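Local coordinates for putative ATPase Rv3679 (PDB 6BS3), which hydrolyses ATP as one subunit of the heterodimeric BagAB complex, an activity that mycobacteria require to resist nitric oxide and elevated glycerol, at residues 36-41 with 158-163; 42-47 with 329-334; 54-57 with 62-65. All blocks are in the same frame, centred on the assembly; numbering follows the deposited sequence.

Contacts 1 and 2 share helix 34-46, which follows the P-loop of this ArsA-family ATPase, and contact 3 starts from strand 51-56, which comes after it. Contact 1 lays the start of the helix on strand 158-162 beside the ADP phosphates. Contact 2, its centre about 10 Å from that of contact 1, packs the end of the same helix against helix 324-336, whose Leu330 touches ADP and meets Thr36 of contact 1. Contact 3 ties strand 51-56 to helix 62-66, its centre about 9 Å from that of contact 1; Val55 N to Val160 O and Asp162 N to Val55 O, each 2.8 Å, probably hydrogen-bond the two strands. Contacts 2 and 3 lie about 17 Å apart between centres and do not touch.

Contact 1: 36-41 with 158-163; sequences TIAAAL and AIVVDA. With ADP (adenosine-5'-diphosphate), chain C.
Val160 points its side chain from strand 158-162 at helix 36-41 and meets it with one methyl, CG1. With CG1 anti to the backbone N (chi1 -177°), that branch lies against the turn of the helix: Val160 CG1 is 3.5 Å from Ala38 O and 4.0 Å from Ala38 CB. Leu41, nearly one turn further on, brings CD2 to the same methyl at 4.0 Å, the two side chains passing at a slant. Ala38 is the residue over which strand and helix come nearest, and its CB also rests on Asp162 CB at 4.0 Å. The helix runs almost antiparallel to the strand (171°), their axes 7.9 Å apart, a spacing that the small alanine permits. Val26 and Leu54, from the strands flanking 158-162, close around Ala38.

At the other end, Thr36 faces the nucleotide. Its backbone N and its OG1 both donate to O2A of the ADP alpha phosphate, at 3.0 Å and 2.7 Å, and its CG2 lies near the adenine. Asp162 turns its carboxylate toward the P-loop, where OD2 bonds with the hydroxyl of Ser35, and its side chain lies close to the bound magnesium ion. The chemistry is therefore divided: an apolar seam sets the helix on the sheet, while Thr36 holds the alpha phosphate and Asp162 lies next to the metal, consistent with its positioning Ser35.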
ATOM      1  N   THR A  36      -9.844   6.610  -5.392  1.00 40.14           N
ATOM      2  CA  THR A  36     -10.744   7.690  -4.957  1.00 40.24           C
ATOM      3  C   THR A  36     -10.610   8.935  -5.857  1.00 43.20           C
ATOM      4  O   THR A  36     -11.621   9.480  -6.299  1.00 43.58           O
ATOM      5  CB  THR A  36     -10.439   8.075  -3.490  1.00 42.51           C
ATOM      6  OG1 THR A  36     -10.475   6.910  -2.683  1.00 42.18           O
ATOM      7  CG2 THR A  36     -11.414   9.082  -2.934  1.00 39.39           C
ATOM      8  N   ILE A  37      -9.365   9.400  -6.067  1.00 39.08           N
ATOM      9  CA  ILE A  37      -9.025  10.599  -6.838  1.00 38.82           C
ATOM     10  C   ILE A  37      -9.254  10.400  -8.355  1.00 42.04           C
ATOM     11  O   ILE A  37      -9.654  11.346  -9.020  1.00 41.12           O
ATOM     12  CB  ILE A  37      -7.591  11.077  -6.484  1.00 41.53           C
ATOM     13  CG1 ILE A  37      -7.519  11.428  -4.975  1.00 41.89           C
ATOM     14  CG2 ILE A  37      -7.119  12.246  -7.379  1.00 42.14           C
ATOM     15  CD1 ILE A  37      -6.205  11.893  -4.487  1.00 45.39           C
ATOM     16  N   ALA A  38      -9.046   9.171  -8.885  1.00 38.56           N
ATOM     17  CA  ALA A  38      -9.277   8.885 -10.304  1.00 37.14           C
ATOM     18  C   ALA A  38     -10.798   8.984 -10.552  1.00 41.63           C
ATOM     19  O   ALA A  38     -11.210   9.637 -11.513  1.00 41.92           O
ATOM     20  CB  ALA A  38      -8.724   7.515 -10.674  1.00 36.97           C
ATOM     21  N   ALA A  39     -11.624   8.447  -9.629  1.00 37.76           N
ATOM     22  CA  ALA A  39     -13.089   8.569  -9.710  1.00 37.93           C
ATOM     23  C   ALA A  39     -13.547  10.049  -9.561  1.00 42.06           C
ATOM     24  O   ALA A  39     -14.417  10.492 -10.312  1.00 43.09           O
ATOM     25  CB  ALA A  39     -13.750   7.716  -8.647  1.00 38.23           C
ATOM     26  N   ALA A  40     -12.951  10.808  -8.623  1.00 37.40           N
ATOM     27  CA  ALA A  40     -13.283  12.233  -8.430  1.00 36.92           C
ATOM     28  C   ALA A  40     -12.854  13.068  -9.658  1.00 40.85           C
ATOM     29  O   ALA A  40     -13.567  13.985 -10.038  1.00 39.77           O
ATOM     30  CB  ALA A  40     -12.630  12.770  -7.158  1.00 37.05           C
ATOM     31  N   LEU A  41     -11.696  12.720 -10.285  1.00 38.06           N
ATOM     32  CA  LEU A  41     -11.196  13.362 -11.490  1.00 37.40           C
ATOM     33  C   LEU A  41     -12.156  13.097 -12.662  1.00 40.11           C
ATOM     34  O   LEU A  41     -12.495  14.027 -13.395  1.00 40.94           O
ATOM     35  CB  LEU A  41      -9.739  12.920 -11.818  1.00 37.00           C
ATOM     36  CG  LEU A  41      -9.138  13.477 -13.149  1.00 40.85           C
ATOM     37  CD1 LEU A  41      -9.205  15.001 -13.201  1.00 40.07           C
ATOM     38  CD2 LEU A  41      -7.726  12.950 -13.399  1.00 40.53           C
ATOM     39  N   ALA A 158     -12.819  12.106 -22.391  1.00 44.69           N
ATOM     40  CA  ALA A 158     -11.588  11.797 -21.659  1.00 44.90           C
ATOM     41  C   ALA A 158     -11.645  10.385 -21.112  1.00 46.96           C
ATOM     42  O   ALA A 158     -12.727   9.822 -20.932  1.00 47.89           O
ATOM     43  CB  ALA A 158     -11.366  12.791 -20.506  1.00 45.68           C
ATOM     44  N   ILE A 159     -10.468   9.821 -20.853  1.00 41.69           N
ATOM     45  CA  ILE A 159     -10.260   8.508 -20.242  1.00 40.18           C
ATOM     46  C   ILE A 159      -9.418   8.750 -18.992  1.00 41.05           C
ATOM     47  O   ILE A 159      -8.369   9.398 -19.060  1.00 38.83           O
ATOM     48  CB  ILE A 159      -9.543   7.500 -21.201  1.00 43.44           C
ATOM     49  CG1 ILE A 159     -10.204   7.436 -22.623  1.00 43.78           C
ATOM     50  CG2 ILE A 159      -9.388   6.100 -20.562  1.00 44.44           C
ATOM     51  CD1 ILE A 159     -11.553   6.896 -22.751  1.00 49.47           C
ATOM     52  N   VAL A 160      -9.887   8.244 -17.854  1.00 38.54           N
ATOM     53  CA  VAL A 160      -9.155   8.357 -16.593  1.00 38.76           C
ATOM     54  C   VAL A 160      -8.780   6.941 -16.164  1.00 44.04           C
ATOM     55  O   VAL A 160      -9.646   6.076 -16.031  1.00 43.07           O
ATOM     56  CB  VAL A 160      -9.893   9.168 -15.482  1.00 41.93           C
ATOM     57  CG1 VAL A 160      -9.022   9.291 -14.224  1.00 40.97           C
ATOM     58  CG2 VAL A 160     -10.319  10.563 -15.995  1.00 41.20           C
ATOM     59  N   VAL A 161      -7.481   6.691 -16.040  1.00 40.49           N
ATOM     60  CA  VAL A 161      -6.993   5.388 -15.630  1.00 39.15           C
ATOM     61  C   VAL A 161      -6.542   5.443 -14.170  1.00 44.23           C
ATOM     62  O   VAL A 161      -5.711   6.287 -13.802  1.00 42.56           O
ATOM     63  CB  VAL A 161      -5.902   4.815 -16.592  1.00 41.04           C
ATOM     64  CG1 VAL A 161      -5.467   3.409 -16.183  1.00 40.51           C
ATOM     65  CG2 VAL A 161      -6.393   4.811 -18.037  1.00 40.19           C
ATOM     66  N   ASP A 162      -7.152   4.564 -13.328  1.00 41.14           N
ATOM     67  CA  ASP A 162      -6.760   4.281 -11.953  1.00 40.16           C
ATOM     68  C   ASP A 162      -5.605   3.292 -12.259  1.00 44.16           C
ATOM     69  O   ASP A 162      -5.821   2.115 -12.550  1.00 42.52           O
ATOM     70  CB  ASP A 162      -7.935   3.650 -11.199  1.00 41.59           C
ATOM     71  CG  ASP A 162      -7.691   3.083  -9.811  1.00 47.44           C
ATOM     72  OD1 ASP A 162      -6.559   3.204  -9.300  1.00 52.73           O
ATOM     73  OD2 ASP A 162      -8.625   2.501  -9.247  1.00 48.32           O
ATOM     74  N   ALA A 163      -4.396   3.847 -12.367  1.00 41.28           N
ATOM     75  CA  ALA A 163      -3.194   3.164 -12.846  1.00 40.33           C
ATOM     76  C   ALA A 163      -2.416   2.349 -11.785  1.00 43.93           C
ATOM     77  O   ALA A 163      -2.626   2.555 -10.591  1.00 43.41           O
ATOM     78  CB  ALA A 163      -2.276   4.200 -13.506  1.00 40.20           C
TER
HETATM   79  PB  ADP C 401      -5.092   3.705  -3.501  1.00 42.91           P
HETATM   80  O1B ADP C 401      -5.981   3.290  -4.693  1.00 43.66           O
HETATM   81  O2B ADP C 401      -4.623   2.439  -2.748  1.00 49.22           O
HETATM   82  O3B ADP C 401      -3.939   4.597  -3.874  1.00 41.74           O
HETATM   83  PA  ADP C 401      -7.592   4.522  -2.121  1.00 43.89           P
HETATM   84  O1A ADP C 401      -8.162   3.094  -2.052  1.00 45.13           O
HETATM   85  O2A ADP C 401      -8.326   5.359  -3.098  1.00 43.04           O
HETATM   86  O3A ADP C 401      -6.040   4.462  -2.472  1.00 42.93           O
HETATM   87  O5' ADP C 401      -7.446   5.169  -0.681  1.00 45.43           O
HETATM   88  C5' ADP C 401      -6.868   4.552   0.493  1.00 44.12           C
HETATM   89  C4' ADP C 401      -7.822   4.766   1.645  1.00 45.72           C
HETATM   90  O4' ADP C 401      -7.899   6.175   1.945  1.00 46.42           O
HETATM   91  C3' ADP C 401      -9.266   4.308   1.424  1.00 49.81           C
HETATM   92  O3' ADP C 401      -9.787   3.769   2.629  1.00 53.27           O
HETATM   93  C2' ADP C 401      -9.980   5.602   1.010  1.00 47.49           C
HETATM   94  O2' ADP C 401     -11.383   5.594   1.255  1.00 47.19           O
HETATM   95  C1' ADP C 401      -9.237   6.633   1.858  1.00 45.50           C
HETATM   96  N9  ADP C 401      -9.224   7.993   1.319  1.00 47.04           N
HETATM   97  C8  ADP C 401      -8.776   8.397   0.087  1.00 48.39           C
HETATM   98  N7  ADP C 401      -8.814   9.695  -0.097  1.00 48.19           N
HETATM   99  C5  ADP C 401      -9.329  10.182   1.097  1.00 47.04           C
HETATM  100  C6  ADP C 401      -9.590  11.491   1.560  1.00 44.98           C
HETATM  101  N6  ADP C 401      -9.405  12.591   0.828  1.00 43.84           N
HETATM  102  N1  ADP C 401     -10.056  11.632   2.824  1.00 46.36           N
HETATM  103  C2  ADP C 401     -10.258  10.535   3.563  1.00 46.22           C
HETATM  104  N3  ADP C 401     -10.071   9.254   3.228  1.00 49.12           N
HETATM  105  C4  ADP C 401      -9.588   9.143   1.977  1.00 47.61           C

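Contact 2: 42-47 with 329-334; sequences ALTLAA and ELSESL
Thr44 and Ser331 meet hydroxyl to hydroxyl where helix 34-46 crosses helix 324-336. Thr44 OG1 and Ser331 OG lie 2.9 Å apart, within hydrogen-bonding distance. With only a threonine and a serine at the crossing, their CA atoms come to 5.2 Å and the helix axes to 8.7 Å, at a crossing angle of -59°. Thr44 OG1 lies anti to its carbonyl carbon (chi1 -51°), a setting that lets it bond back to Ala40 O, one turn earlier in its own helix. That carbonyl is the firm polar partner of the threonine hydroxyl.

Aliphatic carbons close around the two hydroxyls. Leu43 contributes mainly CB, 3.6 Å from Ser331 OG, and Leu334 approaches the threonine hydroxyl from another direction, with CB 3.8 Å and CD1 3.9 Å from Thr44 OG1. Val339 touches Thr44 too, and Leu315 on strand 312-316 backs Leu334.

The tight zone is small. Glu329 and Glu332, on the outer side of helix 324-336, are exposed and do not touch helix 42-46, and Ala47, just past the end of that helix, is partly exposed and lies beside Glu83 and Arg84. Beyond the crossing, Leu330 turns from this interface to the nucleotide. A C-terminal helix packed over the P-loop helix in this way joins the end of the chain to the core of the P-loop NTPase fold, beside the ADP pocket.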
ATOM      1  N   ALA A  42     -12.608  11.843 -12.811  1.00 37.14           N
ATOM      2  CA  ALA A  42     -13.557  11.405 -13.851  1.00 37.26           C
ATOM      3  C   ALA A  42     -14.850  12.199 -13.747  1.00 42.18           C
ATOM      4  O   ALA A  42     -15.341  12.670 -14.770  1.00 42.66           O
ATOM      5  CB  ALA A  42     -13.836   9.901 -13.734  1.00 37.40           C
ATOM      6  N   LEU A  43     -15.370  12.390 -12.504  1.00 39.73           N
ATOM      7  CA  LEU A  43     -16.579  13.178 -12.217  1.00 40.23           C
ATOM      8  C   LEU A  43     -16.383  14.618 -12.623  1.00 44.71           C
ATOM      9  O   LEU A  43     -17.291  15.209 -13.203  1.00 45.52           O
ATOM     10  CB  LEU A  43     -17.010  13.104 -10.726  1.00 40.18           C
ATOM     11  CG  LEU A  43     -17.603  11.759 -10.234  1.00 45.16           C
ATOM     12  CD1 LEU A  43     -17.649  11.701  -8.696  1.00 44.50           C
ATOM     13  CD2 LEU A  43     -19.017  11.515 -10.816  1.00 45.10           C
ATOM     14  N   THR A  44     -15.190  15.178 -12.342  1.00 41.51           N
ATOM     15  CA  THR A  44     -14.854  16.572 -12.652  1.00 41.70           C
ATOM     16  C   THR A  44     -14.831  16.808 -14.170  1.00 45.18           C
ATOM     17  O   THR A  44     -15.367  17.799 -14.627  1.00 45.24           O
ATOM     18  CB  THR A  44     -13.517  16.993 -11.986  1.00 43.42           C
ATOM     19  OG1 THR A  44     -13.543  16.674 -10.598  1.00 43.03           O
ATOM     20  CG2 THR A  44     -13.242  18.462 -12.139  1.00 38.16           C
ATOM     21  N   LEU A  45     -14.214  15.897 -14.928  1.00 40.93           N
ATOM     22  CA  LEU A  45     -14.076  16.006 -16.369  1.00 40.53           C
ATOM     23  C   LEU A  45     -15.364  15.714 -17.117  1.00 46.66           C
ATOM     24  O   LEU A  45     -15.509  16.193 -18.238  1.00 47.04           O
ATOM     25  CB  LEU A  45     -12.905  15.133 -16.871  1.00 40.67           C
ATOM     26  CG  LEU A  45     -11.495  15.491 -16.312  1.00 44.17           C
ATOM     27  CD1 LEU A  45     -10.475  14.533 -16.808  1.00 43.24           C
ATOM     28  CD2 LEU A  45     -11.084  16.941 -16.672  1.00 43.77           C
ATOM     29  N   ALA A  46     -16.304  14.948 -16.511  1.00 44.27           N
ATOM     30  CA  ALA A  46     -17.598  14.637 -17.133  1.00 43.88           C
ATOM     31  C   ALA A  46     -18.624  15.743 -16.986  1.00 48.77           C
ATOM     32  O   ALA A  46     -19.542  15.802 -17.797  1.00 49.38           O
ATOM     33  CB  ALA A  46     -18.159  13.329 -16.607  1.00 44.11           C
ATOM     34  N   ALA A  47     -18.482  16.624 -15.984  1.00 46.28           N
ATOM     35  CA  ALA A  47     -19.408  17.748 -15.760  1.00 47.09           C
ATOM     36  C   ALA A  47     -19.658  18.590 -17.032  1.00 53.83           C
ATOM     37  O   ALA A  47     -18.737  18.823 -17.808  1.00 54.02           O
ATOM     38  CB  ALA A  47     -18.910  18.629 -14.629  1.00 47.45           C
ATOM     39  N   GLU A 329     -17.705  15.740  -3.243  1.00 45.78           N
ATOM     40  CA  GLU A 329     -16.982  16.810  -2.513  1.00 46.26           C
ATOM     41  C   GLU A 329     -15.548  16.938  -3.028  1.00 48.02           C
ATOM     42  O   GLU A 329     -15.053  18.049  -3.174  1.00 48.02           O
ATOM     43  CB  GLU A 329     -16.934  16.559  -0.991  1.00 48.06           C
ATOM     44  CG  GLU A 329     -18.292  16.544  -0.315  1.00 60.84           C
ATOM     45  CD  GLU A 329     -18.321  16.027   1.115  1.00 89.06           C
ATOM     46  OE1 GLU A 329     -17.242  15.763   1.695  1.00 80.39           O
ATOM     47  OE2 GLU A 329     -19.440  15.894   1.660  1.00 90.40           O
ATOM     48  N   LEU A 330     -14.886  15.805  -3.308  1.00 43.93           N
ATOM     49  CA  LEU A 330     -13.517  15.826  -3.839  1.00 43.60           C
ATOM     50  C   LEU A 330     -13.488  16.340  -5.283  1.00 47.20           C
ATOM     51  O   LEU A 330     -12.576  17.083  -5.631  1.00 46.92           O
ATOM     52  CB  LEU A 330     -12.818  14.466  -3.704  1.00 43.46           C
ATOM     53  CG  LEU A 330     -12.589  13.942  -2.278  1.00 48.02           C
ATOM     54  CD1 LEU A 330     -12.068  12.518  -2.327  1.00 48.51           C
ATOM     55  CD2 LEU A 330     -11.593  14.826  -1.488  1.00 47.35           C
ATOM     56  N   SER A 331     -14.519  16.000  -6.091  1.00 43.08           N
ATOM     57  CA  SER A 331     -14.681  16.470  -7.478  1.00 43.18           C
ATOM     58  C   SER A 331     -14.861  18.004  -7.471  1.00 46.98           C
ATOM     59  O   SER A 331     -14.187  18.713  -8.223  1.00 45.46           O
ATOM     60  CB  SER A 331     -15.891  15.796  -8.127  1.00 45.75           C
ATOM     61  OG  SER A 331     -16.125  16.301  -9.430  1.00 52.82           O
ATOM     62  N   GLU A 332     -15.739  18.501  -6.568  1.00 43.96           N
ATOM     63  CA  GLU A 332     -15.984  19.918  -6.340  1.00 44.38           C
ATOM     64  C   GLU A 332     -14.667  20.624  -5.906  1.00 47.44           C
ATOM     65  O   GLU A 332     -14.355  21.677  -6.448  1.00 47.80           O
ATOM     66  CB  GLU A 332     -17.113  20.116  -5.309  1.00 45.81           C
ATOM     67  CG  GLU A 332     -17.466  21.574  -5.065  1.00 61.04           C
ATOM     68  CD  GLU A 332     -18.253  22.252  -6.171  1.00 96.82           C
ATOM     69  OE1 GLU A 332     -17.626  22.716  -7.152  1.00 88.26           O
ATOM     70  OE2 GLU A 332     -19.499  22.327  -6.054  1.00100.62           O
ATOM     71  N   SER A 333     -13.871  20.008  -5.001  1.00 43.15           N
ATOM     72  CA  SER A 333     -12.573  20.560  -4.582  1.00 42.56           C
ATOM     73  C   SER A 333     -11.609  20.680  -5.783  1.00 46.99           C
ATOM     74  O   SER A 333     -10.984  21.718  -5.946  1.00 48.18           O
ATOM     75  CB  SER A 333     -11.960  19.724  -3.466  1.00 44.26           C
ATOM     76  OG  SER A 333     -10.623  20.138  -3.228  1.00 51.30           O
ATOM     77  N   LEU A 334     -11.540  19.648  -6.647  1.00 43.21           N
ATOM     78  CA  LEU A 334     -10.757  19.670  -7.888  1.00 42.37           C
ATOM     79  C   LEU A 334     -11.233  20.767  -8.840  1.00 48.18           C
ATOM     80  O   LEU A 334     -10.392  21.486  -9.373  1.00 49.38           O
ATOM     81  CB  LEU A 334     -10.802  18.320  -8.607  1.00 41.67           C
ATOM     82  CG  LEU A 334     -10.007  17.181  -7.946  1.00 45.62           C
ATOM     83  CD1 LEU A 334     -10.268  15.877  -8.661  1.00 44.17           C
ATOM     84  CD2 LEU A 334      -8.470  17.502  -7.879  1.00 46.43           C
TER

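Contact 3: 54-57 with 62-65; sequences LVEV and GIAQ
Glu56 grips the first turn of helix 62-66 with both carboxylate oxygens. Ile63 N donates to Glu56 OE1 at 2.9 Å in a nearly straight bond (168°), reaching the oxygen from above the carboxylate plane, 42° out of it. Gly62 N donates over a more bent path (136°) to Glu56 OE2 at 2.8 Å, which accepts through its syn lone pair. A water extends the hold: it donates to Glu56 OE1 at 2.7 Å and accepts from Ala64 N. Three successive amides at the start of the helix are thereby served by one side chain and a water, and the negative charge lies where the helix dipole would be expected to stabilise it. Glu56 holds CG between its backbone N and carbonyl carbon, from where the extended chain carries the carboxylate to these amides.

The contact lies at the C-terminal end of strand 51-56, within the parallel part of the P-loop NTPase sheet, and helix 62-66 follows a short loop nearby; Gly62 lies near Ser35 of the P-loop.

Farther out, Ile63 runs alongside the Glu56 chain but the other way and sends CD1 to the strand, 3.5 Å from Leu54 O. The Leu54 and Ile63 side chains reach toward each other tip to tip, Ile63 CD1 4.0 Å from Leu54 CG. Leu72 and Ala90 also pack on Ile63, and Val88 on Leu54.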
ATOM      1  N   LEU A  54     -13.813   5.705 -16.808  1.00 39.85           N
ATOM      2  CA  LEU A  54     -12.959   5.409 -15.647  1.00 38.70           C
ATOM      3  C   LEU A  54     -12.478   3.944 -15.788  1.00 41.57           C
ATOM      4  O   LEU A  54     -13.291   3.012 -15.784  1.00 39.59           O
ATOM      5  CB  LEU A  54     -13.741   5.642 -14.327  1.00 37.93           C
ATOM      6  CG  LEU A  54     -13.033   5.306 -13.010  1.00 39.95           C
ATOM      7  CD1 LEU A  54     -11.742   6.171 -12.808  1.00 38.43           C
ATOM      8  CD2 LEU A  54     -14.000   5.391 -11.846  1.00 38.55           C
ATOM      9  N   VAL A  55     -11.158   3.755 -15.946  1.00 39.65           N
ATOM     10  CA  VAL A  55     -10.519   2.452 -16.210  1.00 38.92           C
ATOM     11  C   VAL A  55      -9.646   1.942 -15.057  1.00 44.15           C
ATOM     12  O   VAL A  55      -8.829   2.696 -14.535  1.00 45.80           O
ATOM     13  CB  VAL A  55      -9.684   2.539 -17.523  1.00 41.34           C
ATOM     14  CG1 VAL A  55      -9.024   1.198 -17.877  1.00 41.10           C
ATOM     15  CG2 VAL A  55     -10.513   3.062 -18.696  1.00 40.46           C
ATOM     16  N   GLU A  56      -9.790   0.660 -14.680  1.00 39.65           N
ATOM     17  CA  GLU A  56      -8.878   0.033 -13.710  1.00 40.13           C
ATOM     18  C   GLU A  56      -8.212  -1.179 -14.393  1.00 45.10           C
ATOM     19  O   GLU A  56      -8.833  -1.810 -15.243  1.00 44.42           O
ATOM     20  CB  GLU A  56      -9.518  -0.272 -12.359  1.00 41.28           C
ATOM     21  CG  GLU A  56     -10.511  -1.421 -12.379  1.00 46.66           C
ATOM     22  CD  GLU A  56     -10.989  -1.739 -10.987  1.00 51.26           C
ATOM     23  OE1 GLU A  56     -12.219  -1.722 -10.773  1.00 47.06           O
ATOM     24  OE2 GLU A  56     -10.137  -1.969 -10.099  1.00 48.19           O
ATOM     25  N   VAL A  57      -6.929  -1.445 -14.100  1.00 43.36           N
ATOM     26  CA  VAL A  57      -6.139  -2.431 -14.865  1.00 43.05           C
ATOM     27  C   VAL A  57      -5.557  -3.635 -14.057  1.00 48.19           C
ATOM     28  O   VAL A  57      -4.894  -4.483 -14.660  1.00 48.97           O
ATOM     29  CB  VAL A  57      -4.990  -1.672 -15.607  1.00 46.11           C
ATOM     30  CG1 VAL A  57      -5.523  -0.540 -16.494  1.00 45.22           C
ATOM     31  CG2 VAL A  57      -3.952  -1.133 -14.628  1.00 45.89           C
ATOM     32  N   GLY A  62     -11.562  -2.426  -7.784  1.00 43.60           N
ATOM     33  CA  GLY A  62     -11.524  -1.205  -6.982  1.00 42.13           C
ATOM     34  C   GLY A  62     -12.638  -0.222  -7.278  1.00 45.30           C
ATOM     35  O   GLY A  62     -13.058   0.514  -6.380  1.00 46.42           O
ATOM     36  N   ILE A  63     -13.121  -0.179  -8.541  1.00 40.74           N
ATOM     37  CA  ILE A  63     -14.236   0.706  -8.930  1.00 40.36           C
ATOM     38  C   ILE A  63     -15.533   0.243  -8.245  1.00 44.68           C
ATOM     39  O   ILE A  63     -16.218   1.068  -7.629  1.00 43.68           O
ATOM     40  CB  ILE A  63     -14.414   0.865 -10.476  1.00 42.64           C
ATOM     41  CG1 ILE A  63     -13.161   1.514 -11.128  1.00 42.15           C
ATOM     42  CG2 ILE A  63     -15.676   1.687 -10.777  1.00 42.50           C
ATOM     43  CD1 ILE A  63     -13.048   1.341 -12.681  1.00 42.62           C
ATOM     44  N   ALA A  64     -15.860  -1.082  -8.355  1.00 42.39           N
ATOM     45  CA  ALA A  64     -17.040  -1.693  -7.735  1.00 43.25           C
ATOM     46  C   ALA A  64     -17.030  -1.481  -6.215  1.00 48.85           C
ATOM     47  O   ALA A  64     -18.053  -1.108  -5.646  1.00 49.20           O
ATOM     48  CB  ALA A  64     -17.097  -3.179  -8.060  1.00 43.94           C
ATOM     49  N   GLN A  65     -15.853  -1.657  -5.581  1.00 46.70           N
ATOM     50  CA  GLN A  65     -15.617  -1.460  -4.152  1.00 47.37           C
ATOM     51  C   GLN A  65     -15.863   0.003  -3.751  1.00 51.93           C
ATOM     52  O   GLN A  65     -16.503   0.261  -2.730  1.00 52.78           O
ATOM     53  CB  GLN A  65     -14.186  -1.890  -3.802  1.00 48.95           C
ATOM     54  CG  GLN A  65     -13.938  -2.071  -2.308  1.00 69.13           C
ATOM     55  CD  GLN A  65     -12.478  -2.235  -1.965  1.00 89.36           C
ATOM     56  OE1 GLN A  65     -11.605  -1.493  -2.438  1.00 86.90           O
ATOM     57  NE2 GLN A  65     -12.182  -3.206  -1.113  1.00 79.44           N
TER
HETATM   58  O   HOH W   1     -14.754  -2.562 -10.461  1.00 39.02           O